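Local coordinates for protein 3-dehydroquinate dehydratase (Zymomonas mobilis subsp. mobilis, PDB 6SMF) that probably catalyses the trans-dehydration of 3-dehydroquinate to 3-dehydroshikimate through an enolate intermediate, a step of chorismate biosynthesis, as a homododecamer, at residues 75-80 and 144-149. Sequence-based numbering, arbitrary orientation.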
loop_
_atom_site.group_PDB
_atom_site.type_symbol
_atom_site.label_atom_id
_atom_site.label_comp_id
_atom_site.label_asym_id
_atom_site.label_seq_id
_atom_site.Cartn_x
_atom_site.Cartn_y
_atom_site.Cartn_z
ATOM N N ALA A 75 -31.911 -26.839 7.303
ATOM C CA ALA A 75 -32.593 -25.617 6.809
ATOM C C ALA A 75 -32.354 -25.474 5.304
ATOM O O ALA A 75 -31.287 -25.919 4.798
ATOM C CB ALA A 75 -32.108 -24.397 7.547
ATOM N N LYS A 76 -33.311 -24.862 4.616
ATOM C CA LYS A 76 -33.291 -24.723 3.139
ATOM C C LYS A 76 -32.321 -23.606 2.740
ATOM O O LYS A 76 -31.719 -23.724 1.650
ATOM C CB LYS A 76 -34.666 -24.361 2.590
ATOM C CG LYS A 76 -34.695 -24.366 1.073
ATOM C CD LYS A 76 -36.019 -24.068 0.482
ATOM C CE LYS A 76 -36.367 -24.952 -0.708
ATOM N NZ LYS A 76 -35.689 -24.478 -1.931
ATOM N N ALA A 77 -32.244 -22.553 3.562
ATOM C CA ALA A 77 -31.430 -21.332 3.296
ATOM C C ALA A 77 -31.182 -20.521 4.574
ATOM O O ALA A 77 -31.874 -20.745 5.590
ATOM C CB ALA A 77 -32.113 -20.480 2.263
ATOM N N VAL A 78 -30.162 -19.664 4.544
ATOM C CA VAL A 78 -29.909 -18.603 5.565
ATOM C C VAL A 78 -29.875 -17.257 4.849
ATOM O O VAL A 78 -29.187 -17.104 3.827
ATOM C CB VAL A 78 -28.609 -18.809 6.348
ATOM C CG1 VAL A 78 -28.355 -17.674 7.329
ATOM C CG2 VAL A 78 -28.612 -20.138 7.067
ATOM N N ILE A 79 -30.641 -16.320 5.369
ATOM C CA ILE A 79 -30.559 -14.899 4.976
ATOM C C ILE A 79 -29.764 -14.260 6.102
ATOM O O ILE A 79 -30.177 -14.431 7.258
ATOM C CB ILE A 79 -31.962 -14.317 4.814
ATOM C CG1 ILE A 79 -32.728 -14.969 3.651
ATOM C CG2 ILE A 79 -31.888 -12.817 4.689
ATOM C CD1 ILE A 79 -34.260 -14.717 3.671
ATOM N N LEU A 80 -28.620 -13.657 5.780
ATOM C CA LEU A 80 -27.649 -13.179 6.792
ATOM C C LEU A 80 -27.346 -11.708 6.548
ATOM O O LEU A 80 -26.892 -11.364 5.459
ATOM C CB LEU A 80 -26.364 -14.009 6.708
ATOM C CG LEU A 80 -25.256 -13.562 7.650
ATOM C CD1 LEU A 80 -25.737 -13.596 9.108
ATOM C CD2 LEU A 80 -24.015 -14.429 7.439
ATOM N N ASP A 144 -38.017 -14.306 -1.107
ATOM C CA ASP A 144 -38.568 -14.841 -2.393
ATOM C C ASP A 144 -37.478 -15.712 -3.049
ATOM O O ASP A 144 -37.753 -16.835 -3.427
ATOM C CB ASP A 144 -39.006 -13.757 -3.394
ATOM C CG ASP A 144 -40.386 -13.118 -3.225
ATOM O OD1 ASP A 144 -41.402 -13.845 -3.073
ATOM O OD2 ASP A 144 -40.453 -11.871 -3.312
ATOM N N ALA A 145 -36.259 -15.196 -3.164
ATOM C CA ALA A 145 -35.170 -15.891 -3.892
ATOM C C ALA A 145 -34.850 -17.233 -3.185
ATOM O O ALA A 145 -34.567 -18.264 -3.889
ATOM C CB ALA A 145 -33.996 -14.959 -3.947
ATOM N N ALA A 146 -34.877 -17.171 -1.840
ATOM C CA ALA A 146 -34.550 -18.249 -0.882
ATOM C C ALA A 146 -35.596 -19.362 -0.961
ATOM O O ALA A 146 -35.220 -20.551 -0.863
ATOM C CB ALA A 146 -34.468 -17.649 0.495
ATOM N N ALA A 147 -36.873 -18.995 -1.097
ATOM C CA ALA A 147 -37.984 -19.947 -1.288
ATOM C C ALA A 147 -37.798 -20.702 -2.615
ATOM O O ALA A 147 -38.107 -21.909 -2.617
ATOM C CB ALA A 147 -39.312 -19.220 -1.237
ATOM N N LYS A 148 -37.323 -20.038 -3.687
ATOM C CA LYS A 148 -37.217 -20.622 -5.055
ATOM C C LYS A 148 -35.925 -21.445 -5.180
ATOM O O LYS A 148 -35.696 -21.929 -6.278
ATOM C CB LYS A 148 -37.247 -19.542 -6.154
ATOM C CG LYS A 148 -38.544 -18.758 -6.323
ATOM C CD LYS A 148 -38.415 -17.607 -7.314
ATOM C CE LYS A 148 -39.754 -16.984 -7.685
ATOM N NZ LYS A 148 -39.591 -15.597 -8.196
ATOM N N LEU A 149 -35.135 -21.637 -4.103
ATOM C CA LEU A 149 -33.784 -22.269 -4.198
ATOM C C LEU A 149 -33.942 -23.782 -4.206
ATOM O O LEU A 149 -33.471 -24.445 -3.264
ATOM C CB LEU A 149 -32.878 -21.852 -3.031
ATOM C CG LEU A 149 -32.109 -20.551 -3.241
ATOM C CD1 LEU A 149 -31.177 -20.294 -2.079
ATOM C CD2 LEU A 149 -31.328 -20.571 -4.554
ATOM O OXT LEU A 149 -34.541 -24.316 -5.134
#
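Ala77 and Ala146 meet methyl to methyl, CB of Ala77 lying 4.1 Å from CB of Ala146, and this pair marks the closest approach of the strand to the end of helix 136-147: their CA atoms are 6.1 Å apart, a spacing that two such short side chains permit. Two residues further along the strand, on the same face, Ile79 reaches the same methyl with its tip, CD1 to Ala146 CB 4.3 Å, although its CB does not point at the helix; CD1, anti to CA about the CB-CG1 bond (chi2 164°), is the atom that comes nearest the helix. The three residues are buried, and Ala146 also touches Ile104 of strand 103-107, which places the helix end over two neighbouring strands.

The other side of the contact is polar and more open. Lys76, partly exposed, starts with CG anti to the backbone N, then bends at chi3 and chi4 and passes the helix end, with CD 3.8 Å from Ala146 O. Its NZ donates a hydrogen bond of 2.6 Å to Leu149 O, one oxygen of the C-terminal carboxylate. NZ stands above the carbonyl plane, 84° out of it, with a C=O...N angle of 94°. OXT of Leu149, 3.4 Å from Lys76 NZ, adds a salt bridge by charge alone, since its angle is too poor for a hydrogen bond. This pairing probably offsets negative charge at the chain terminus. Leu149 is exposed overall, yet its CD1 comes within 4.4 Å of Ala77 CB, a loose contact, while its side chain also touches Pro102 and Leu128.

Strand 77-81 is the central strand of a parallel five-stranded sheet of order 2-1-3-4-5, with helix 60-72 on the face opposite helix 136-147: the flavodoxin-like alpha/beta fold of type II dehydroquinases.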